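Local atomic coordinates of C24 protein (Bizionia argentinensis JUB59, PDB entry 6OV6), a protein that is of unknown function but is probably the receptor-binding tip of a bacteriophage long tail fibre, a slender trimer that binds manganese. Residues V200-D205 with R245-T250; K39-G44 with F114-T119. All coordinates share one frame; numbering follows the deposited sequence.

Contact 1: residues V200-D205 with R245-T250; sequences VTVPRD and RTLTST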
ATOM      1  N   VAL A 200      49.022  15.169 -21.190  1.00 31.49           N
ATOM      2  CA  VAL A 200      50.252  14.997 -20.430  1.00 31.92           C
ATOM      3  C   VAL A 200      51.360  15.764 -21.164  1.00 33.00           C
ATOM      4  O   VAL A 200      51.329  15.840 -22.389  1.00 32.92           O
ATOM      5  CB  VAL A 200      50.563  13.483 -20.162  1.00 37.53           C
ATOM      6  CG1 VAL A 200      50.971  12.725 -21.433  1.00 37.76           C
ATOM      7  CG2 VAL A 200      51.589  13.317 -19.070  1.00 37.88           C
ATOM      8  N   THR A 201      52.278  16.384 -20.424  1.00 30.51           N
ATOM      9  CA  THR A 201      53.400  17.129 -21.018  1.00 29.53           C
ATOM     10  C   THR A 201      54.685  16.368 -20.784  1.00 32.10           C
ATOM     11  O   THR A 201      55.067  16.162 -19.635  1.00 32.67           O
ATOM     12  CB  THR A 201      53.480  18.572 -20.495  1.00 39.64           C
ATOM     13  OG1 THR A 201      52.243  19.220 -20.800  1.00 37.99           O
ATOM     14  CG2 THR A 201      54.664  19.372 -21.121  1.00 34.61           C
ATOM     15  N   VAL A 202      55.345  15.960 -21.866  1.00 28.64           N
ATOM     16  CA  VAL A 202      56.604  15.213 -21.761  1.00 28.59           C
ATOM     17  C   VAL A 202      57.726  16.250 -21.775  1.00 31.49           C
ATOM     18  O   VAL A 202      57.848  16.981 -22.758  1.00 30.62           O
ATOM     19  CB  VAL A 202      56.791  14.125 -22.865  1.00 31.85           C
ATOM     20  CG1 VAL A 202      58.066  13.302 -22.608  1.00 30.61           C
ATOM     21  CG2 VAL A 202      55.565  13.211 -22.942  1.00 31.48           C
ATOM     22  N   PRO A 203      58.544  16.337 -20.715  1.00 28.46           N
ATOM     23  CA  PRO A 203      59.629  17.336 -20.720  1.00 27.91           C
ATOM     24  C   PRO A 203      60.854  16.916 -21.530  1.00 31.38           C
ATOM     25  O   PRO A 203      61.210  15.731 -21.568  1.00 30.19           O
ATOM     26  CB  PRO A 203      59.978  17.479 -19.237  1.00 29.19           C
ATOM     27  CG  PRO A 203      59.686  16.128 -18.665  1.00 34.57           C
ATOM     28  CD  PRO A 203      58.557  15.529 -19.475  1.00 29.99           C
ATOM     29  N   ARG A 204      61.512  17.894 -22.164  1.00 27.90           N
ATOM     30  CA  ARG A 204      62.782  17.657 -22.870  1.00 27.09           C
ATOM     31  C   ARG A 204      63.933  17.613 -21.831  1.00 29.73           C
ATOM     32  O   ARG A 204      64.994  17.049 -22.121  1.00 28.40           O
ATOM     33  CB  ARG A 204      63.059  18.727 -23.958  1.00 24.90           C
ATOM     34  CG  ARG A 204      63.104  20.180 -23.413  1.00 28.82           C
ATOM     35  CD  ARG A 204      63.580  21.182 -24.429  1.00 30.95           C
ATOM     36  NE  ARG A 204      63.398  22.536 -23.909  1.00 34.21           N
ATOM     37  CZ  ARG A 204      64.172  23.575 -24.201  1.00 43.02           C
ATOM     38  NH1 ARG A 204      65.213  23.432 -25.014  1.00 32.40           N
ATOM     39  NH2 ARG A 204      63.935  24.758 -23.653  1.00 38.71           N
ATOM     40  N   ASP A 205      63.726  18.248 -20.638  1.00 28.31           N
ATOM     41  CA  ASP A 205      64.712  18.328 -19.560  1.00 29.83           C
ATOM     42  C   ASP A 205      64.390  17.411 -18.398  1.00 34.15           C
ATOM     43  O   ASP A 205      63.249  16.944 -18.279  1.00 34.38           O
ATOM     44  CB  ASP A 205      64.830  19.787 -19.050  1.00 32.52           C
ATOM     45  CG  ASP A 205      65.445  20.749 -20.051  1.00 39.22           C
ATOM     46  OD1 ASP A 205      65.960  20.284 -21.072  1.00 39.76           O
ATOM     47  OD2 ASP A 205      65.345  21.970 -19.835  1.00 45.14           O
ATOM     48  N   ARG A 245      56.701  18.412 -24.937  1.00 33.06           N
ATOM     49  CA  ARG A 245      55.619  17.910 -25.807  1.00 32.50           C
ATOM     50  C   ARG A 245      54.310  17.671 -25.053  1.00 36.37           C
ATOM     51  O   ARG A 245      54.254  16.780 -24.207  1.00 36.18           O
ATOM     52  CB  ARG A 245      56.037  16.609 -26.523  1.00 32.12           C
ATOM     53  CG  ARG A 245      57.379  16.680 -27.241  1.00 32.82           C
ATOM     54  CD  ARG A 245      57.453  17.718 -28.347  1.00 38.41           C
ATOM     55  NE  ARG A 245      56.562  17.415 -29.468  1.00 36.24           N
ATOM     56  CZ  ARG A 245      56.782  16.471 -30.373  1.00 45.98           C
ATOM     57  NH1 ARG A 245      57.865  15.705 -30.295  1.00 39.85           N
ATOM     58  NH2 ARG A 245      55.923  16.284 -31.366  1.00 35.95           N
ATOM     59  N   THR A 246      53.253  18.427 -25.388  1.00 32.82           N
ATOM     60  CA  THR A 246      51.924  18.244 -24.762  1.00 32.97           C
ATOM     61  C   THR A 246      51.115  17.283 -25.632  1.00 37.31           C
ATOM     62  O   THR A 246      50.894  17.540 -26.817  1.00 37.06           O
ATOM     63  CB  THR A 246      51.216  19.565 -24.460  1.00 39.16           C
ATOM     64  OG1 THR A 246      52.035  20.292 -23.543  1.00 40.29           O
ATOM     65  CG2 THR A 246      49.834  19.342 -23.796  1.00 38.76           C
ATOM     66  N   LEU A 247      50.725  16.152 -25.046  1.00 33.79           N
ATOM     67  CA  LEU A 247      50.058  15.091 -25.789  1.00 31.89           C
ATOM     68  C   LEU A 247      48.657  14.818 -25.279  1.00 34.87           C
ATOM     69  O   LEU A 247      48.408  15.014 -24.103  1.00 33.93           O
ATOM     70  CB  LEU A 247      50.896  13.803 -25.645  1.00 31.49           C
ATOM     71  CG  LEU A 247      52.416  13.903 -25.969  1.00 34.20           C
ATOM     72  CD1 LEU A 247      53.121  12.617 -25.612  1.00 32.45           C
ATOM     73  CD2 LEU A 247      52.647  14.263 -27.426  1.00 34.81           C
ATOM     74  N   THR A 248      47.768  14.318 -26.159  1.00 30.60           N
ATOM     75  CA  THR A 248      46.406  13.938 -25.767  1.00 30.61           C
ATOM     76  C   THR A 248      46.286  12.424 -25.831  1.00 33.03           C
ATOM     77  O   THR A 248      46.677  11.809 -26.825  1.00 31.40           O
ATOM     78  CB  THR A 248      45.327  14.623 -26.627  1.00 42.05           C
ATOM     79  OG1 THR A 248      45.545  16.040 -26.540  1.00 40.22           O
ATOM     80  CG2 THR A 248      43.869  14.246 -26.167  1.00 40.23           C
ATOM     81  N   SER A 249      45.738  11.848 -24.781  1.00 31.09           N
ATOM     82  CA  SER A 249      45.526  10.418 -24.686  1.00 31.19           C
ATOM     83  C   SER A 249      44.351   9.974 -25.535  1.00 32.93           C
ATOM     84  O   SER A 249      43.578  10.789 -26.048  1.00 32.96           O
ATOM     85  CB  SER A 249      45.269  10.024 -23.230  1.00 33.19           C
ATOM     86  OG  SER A 249      43.930  10.287 -22.826  1.00 37.10           O
ATOM     87  N   THR A 250      44.223   8.660 -25.664  1.00 29.66           N
ATOM     88  CA  THR A 250      43.090   7.983 -26.269  1.00 30.04           C
ATOM     89  C   THR A 250      41.934   8.122 -25.237  1.00 34.80           C
ATOM     90  O   THR A 250      42.219   8.173 -24.032  1.00 32.07           O
ATOM     91  CB  THR A 250      43.419   6.503 -26.446  1.00 33.48           C
ATOM     92  OG1 THR A 250      43.757   5.955 -25.169  1.00 33.33           O
ATOM     93  CG2 THR A 250      44.532   6.263 -27.472  1.00 31.19           C
TER
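The flat guanidinium of Arg245 lies away from 200-205. It makes a cation-pi contact with Trp207 of the second subunit, and its NH1 bonds to Asp205 O of that subunit. The two strands present different residues on their two faces. Val200, Val202, Leu247 and the CB of Arg245 share one face. Thr201 and Thr246 lie on the other.

The strands form a short antiparallel ribbon, closed by two hydrogen-bonded pairs. Val200 and Leu247 bond both ways. Leu247 N reaches Val200 O at 2.7 Å, nearly straight and nearly along the C=O axis. Val200 N returns to Leu247 O at 3.0 Å, in the carbonyl plane. Val202 N meets Arg245 O at 2.7 Å from 32° above the carbonyl plane. Arg245 N to Val202 O, at 2.8 Å, lies in plane.

Between these pairs Thr201 and Thr246 form a non-hydrogen-bonded pair, CA to CA 4.2 Å. Both hydroxyls sit beside their own backbone N and anti to the carbonyl carbon, chi1 -59° and -61°. The two side chains cross obliquely, and OG1 of Thr201 and OG1 of Thr246 come tip to tip at 3.0 Å as a hydrogen bond. Both threonines are exposed. On the apolar face Val202 CG2, held anti to its carbonyl carbon, meets Leu247 CD1 at 3.7 Å in an oblique, diagonal contact.

This apolar face is turned to the other chains. Val202 packs on Trp207 of the second subunit and on Leu247 of the third, while Leu247 packs on Thr201 of the second. The ribbon thus takes part in the contacts between subunits, with Val200 and Val202 buried. Strand 199-202 and strand 245-248 pair only with each other within the chain. Beyond them, Ser249 continues the pairing by backbone bonds to Ile198.

Contact 2: residues K39-G44 with F114-T119; sequences KAIIKG and FAKLTT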
ATOM      1  N   LYS A  39     -33.270   0.482  25.030  1.00 25.17           N
ATOM      2  CA  LYS A  39     -33.349   1.944  24.852  1.00 26.71           C
ATOM      3  C   LYS A  39     -33.166   2.369  23.405  1.00 29.86           C
ATOM      4  O   LYS A  39     -32.538   3.386  23.107  1.00 28.39           O
ATOM      5  CB  LYS A  39     -32.422   2.719  25.836  1.00 29.21           C
ATOM      6  CG  LYS A  39     -32.819   2.510  27.290  1.00 40.10           C
ATOM      7  CD  LYS A  39     -31.742   3.026  28.245  1.00 52.03           C
ATOM      8  CE  LYS A  39     -31.987   2.510  29.644  1.00 71.03           C
ATOM      9  NZ  LYS A  39     -30.863   2.858  30.552  1.00 83.96           N
ATOM     10  N   ALA A  40     -33.816   1.630  22.516  1.00 28.61           N
ATOM     11  CA  ALA A  40     -33.760   1.953  21.108  1.00 26.80           C
ATOM     12  C   ALA A  40     -34.958   2.791  20.755  1.00 28.09           C
ATOM     13  O   ALA A  40     -36.057   2.607  21.308  1.00 25.73           O
ATOM     14  CB  ALA A  40     -33.789   0.684  20.287  1.00 27.51           C
ATOM     15  N   ILE A  41     -34.745   3.690  19.809  1.00 24.76           N
ATOM     16  CA  ILE A  41     -35.797   4.422  19.136  1.00 25.29           C
ATOM     17  C   ILE A  41     -36.111   3.497  17.952  1.00 28.92           C
ATOM     18  O   ILE A  41     -35.256   3.288  17.083  1.00 28.82           O
ATOM     19  CB  ILE A  41     -35.366   5.834  18.664  1.00 28.44           C
ATOM     20  CG1 ILE A  41     -35.104   6.759  19.880  1.00 29.60           C
ATOM     21  CG2 ILE A  41     -36.466   6.393  17.711  1.00 29.03           C
ATOM     22  CD1 ILE A  41     -34.435   8.098  19.558  1.00 35.30           C
ATOM     23  N   ILE A  42     -37.312   2.910  17.953  1.00 25.42           N
ATOM     24  CA  ILE A  42     -37.725   1.971  16.922  1.00 25.67           C
ATOM     25  C   ILE A  42     -38.202   2.740  15.686  1.00 30.68           C
ATOM     26  O   ILE A  42     -37.840   2.393  14.559  1.00 27.70           O
ATOM     27  CB  ILE A  42     -38.848   1.014  17.466  1.00 27.57           C
ATOM     28  CG1 ILE A  42     -38.409   0.217  18.734  1.00 27.61           C
ATOM     29  CG2 ILE A  42     -39.427   0.100  16.346  1.00 27.80           C
ATOM     30  CD1 ILE A  42     -37.272  -0.821  18.581  1.00 32.54           C
ATOM     31  N   LYS A  43     -39.036   3.766  15.913  1.00 29.22           N
ATOM     32  CA  LYS A  43     -39.631   4.571  14.867  1.00 29.22           C
ATOM     33  C   LYS A  43     -39.882   5.993  15.384  1.00 34.84           C
ATOM     34  O   LYS A  43     -40.158   6.173  16.565  1.00 33.58           O
ATOM     35  CB  LYS A  43     -40.957   3.896  14.456  1.00 30.58           C
ATOM     36  CG  LYS A  43     -41.590   4.440  13.179  1.00 36.83           C
ATOM     37  CD  LYS A  43     -42.940   3.766  12.932  1.00 45.34           C
ATOM     38  CE  LYS A  43     -43.700   4.441  11.806  1.00 53.63           C
ATOM     39  NZ  LYS A  43     -43.016   4.281  10.487  1.00 63.34           N
ATOM     40  N   GLY A  44     -39.794   6.981  14.490  1.00 32.60           N
ATOM     41  CA  GLY A  44     -40.073   8.382  14.793  1.00 31.58           C
ATOM     42  C   GLY A  44     -39.104   9.001  15.769  1.00 34.77           C
ATOM     43  O   GLY A  44     -37.900   8.724  15.706  1.00 33.79           O
ATOM     44  N   PHE A 114     -31.013   6.874  24.637  1.00 29.32           N
ATOM     45  CA  PHE A 114     -31.821   6.329  23.556  1.00 28.92           C
ATOM     46  C   PHE A 114     -31.136   6.584  22.234  1.00 35.99           C
ATOM     47  O   PHE A 114     -30.675   7.704  21.972  1.00 38.00           O
ATOM     48  CB  PHE A 114     -33.257   6.866  23.571  1.00 29.20           C
ATOM     49  CG  PHE A 114     -34.095   6.264  24.673  1.00 29.07           C
ATOM     50  CD1 PHE A 114     -35.084   5.334  24.384  1.00 30.08           C
ATOM     51  CD2 PHE A 114     -33.914   6.650  25.999  1.00 28.88           C
ATOM     52  CE1 PHE A 114     -35.857   4.781  25.401  1.00 29.18           C
ATOM     53  CE2 PHE A 114     -34.697   6.110  27.014  1.00 30.74           C
ATOM     54  CZ  PHE A 114     -35.675   5.188  26.706  1.00 28.21           C
ATOM     55  N   ALA A 115     -31.009   5.534  21.432  1.00 33.28           N
ATOM     56  CA  ALA A 115     -30.311   5.628  20.151  1.00 34.12           C
ATOM     57  C   ALA A 115     -31.216   5.413  18.951  1.00 34.18           C
ATOM     58  O   ALA A 115     -32.081   4.545  18.959  1.00 29.80           O
ATOM     59  CB  ALA A 115     -29.146   4.652  20.115  1.00 35.16           C
ATOM     60  N   LYS A 116     -30.992   6.210  17.908  1.00 34.07           N
ATOM     61  CA  LYS A 116     -31.710   6.066  16.649  1.00 35.45           C
ATOM     62  C   LYS A 116     -30.941   4.952  15.904  1.00 36.80           C
ATOM     63  O   LYS A 116     -29.732   4.806  16.106  1.00 36.15           O
ATOM     64  CB  LYS A 116     -31.647   7.388  15.861  1.00 40.05           C
ATOM     65  CG  LYS A 116     -32.752   7.549  14.821  1.00 64.02           C
ATOM     66  CD  LYS A 116     -33.968   8.271  15.390  1.00 72.61           C
ATOM     67  CE  LYS A 116     -35.013   8.491  14.330  1.00 70.12           C
ATOM     68  NZ  LYS A 116     -35.847   7.281  14.104  1.00 63.72           N
ATOM     69  N   LEU A 117     -31.624   4.146  15.100  1.00 30.90           N
ATOM     70  CA  LEU A 117     -30.933   3.050  14.432  1.00 30.34           C
ATOM     71  C   LEU A 117     -30.788   3.195  12.936  1.00 31.22           C
ATOM     72  O   LEU A 117     -31.592   3.877  12.303  1.00 31.56           O
ATOM     73  CB  LEU A 117     -31.676   1.732  14.715  1.00 31.13           C
ATOM     74  CG  LEU A 117     -32.062   1.470  16.161  1.00 36.59           C
ATOM     75  CD1 LEU A 117     -33.233   0.537  16.234  1.00 37.06           C
ATOM     76  CD2 LEU A 117     -30.855   1.015  16.984  1.00 37.78           C
ATOM     77  N   THR A 118     -29.781   2.504  12.364  1.00 25.61           N
ATOM     78  CA  THR A 118     -29.638   2.373  10.925  1.00 26.12           C
ATOM     79  C   THR A 118     -30.523   1.162  10.598  1.00 29.32           C
ATOM     80  O   THR A 118     -30.476   0.151  11.319  1.00 29.20           O
ATOM     81  CB  THR A 118     -28.185   2.125  10.520  1.00 31.40           C
ATOM     82  OG1 THR A 118     -27.418   3.282  10.856  1.00 34.30           O
ATOM     83  CG2 THR A 118     -28.042   1.832   9.047  1.00 25.33           C
ATOM     84  N   THR A 119     -31.313   1.250   9.527  1.00 25.43           N
ATOM     85  CA  THR A 119     -32.235   0.159   9.184  1.00 24.81           C
ATOM     86  C   THR A 119     -31.487  -1.057   8.653  1.00 27.63           C
ATOM     87  O   THR A 119     -30.361  -0.927   8.161  1.00 26.15           O
ATOM     88  CB  THR A 119     -33.257   0.619   8.149  1.00 28.50           C
ATOM     89  OG1 THR A 119     -32.550   0.908   6.943  1.00 26.61           O
ATOM     90  CG2 THR A 119     -34.085   1.840   8.606  1.00 29.89           C
TER
HETATM   91  O   HOH W   1     -34.370   4.680  14.971  1.00 41.18           O
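Phe114 has CG anti to its carbonyl carbon (chi1 -74°), which lays its ring against Lys39. Lys116 starts with CG anti to its backbone N, then bends at chi2 (92°) and chi4 (81°) and so curls back to Gly44. These groups flank a short parallel pairing in the mixed beta sheet, where the weakly bonded strand 115-116 runs parallel to strand 40-42. Strand 40-42 also pairs antiparallel with strand 51-59. There Lys39 and Ala40 face Tyr58 in a G1 beta bulge.

Two backbone bonds hold the parallel pair. Ala115 N gives to Lys39 O at 3.1 Å, nearly along the C=O axis. Ile41 N gives to Ala115 O at 2.9 Å, and this bond is nearly straight, although the donor stands above the carbonyl plane.

Lys39 CB sits over the centre of one face of the Phe114 ring, 3.9 Å from its centroid, as a CH-pi contact. The two side chains cross at about a right angle, CG of Lys39 continuing toward CZ of the ring. The lysine chain stays extended, and its NZ forms a salt bridge with Glu113. Ala40 O lies at the ring edge, near its plane. Ile41 CG1 meets Phe114 CB, at the root of that side chain, at 4.1 Å; the ring packs on Val57 and Ile59 of strand 51-59. On the other side of the pair, Ala40 CB touches Leu117 CD1 at 4.1 Å. Leu117 also packs on Leu35 of the second subunit and Arg121 of the third.

Lys116 NZ bonds to Gly44 O at 3.0 Å, in the carbonyl plane and on a lone pair. The same ammonium donates to a water. This water also accepts from Leu117 N and donates to Ile41 O at 2.7 Å, so it bridges the two segments just where their chains part.

In the fold
The two contacts lie on opposite sides of the chain's centre. Their centres are 97 Å apart and their nearest atoms about 78 Å apart. They share no strand or sheet. Contact 2 comes first along the chain, at an edge pairing of the eight-stranded mixed sheet, shortly before helix 120-125. Contact 1 opens after contact 2 has closed, in a separate two-stranded ribbon farther along the slender molecule. His252 and His254, the manganese ligands, follow soon after strand 245-248. Both contacts touch the second and third subunits. The trimer is therefore joined at widely separated levels, consistent with the tip of a long fibre.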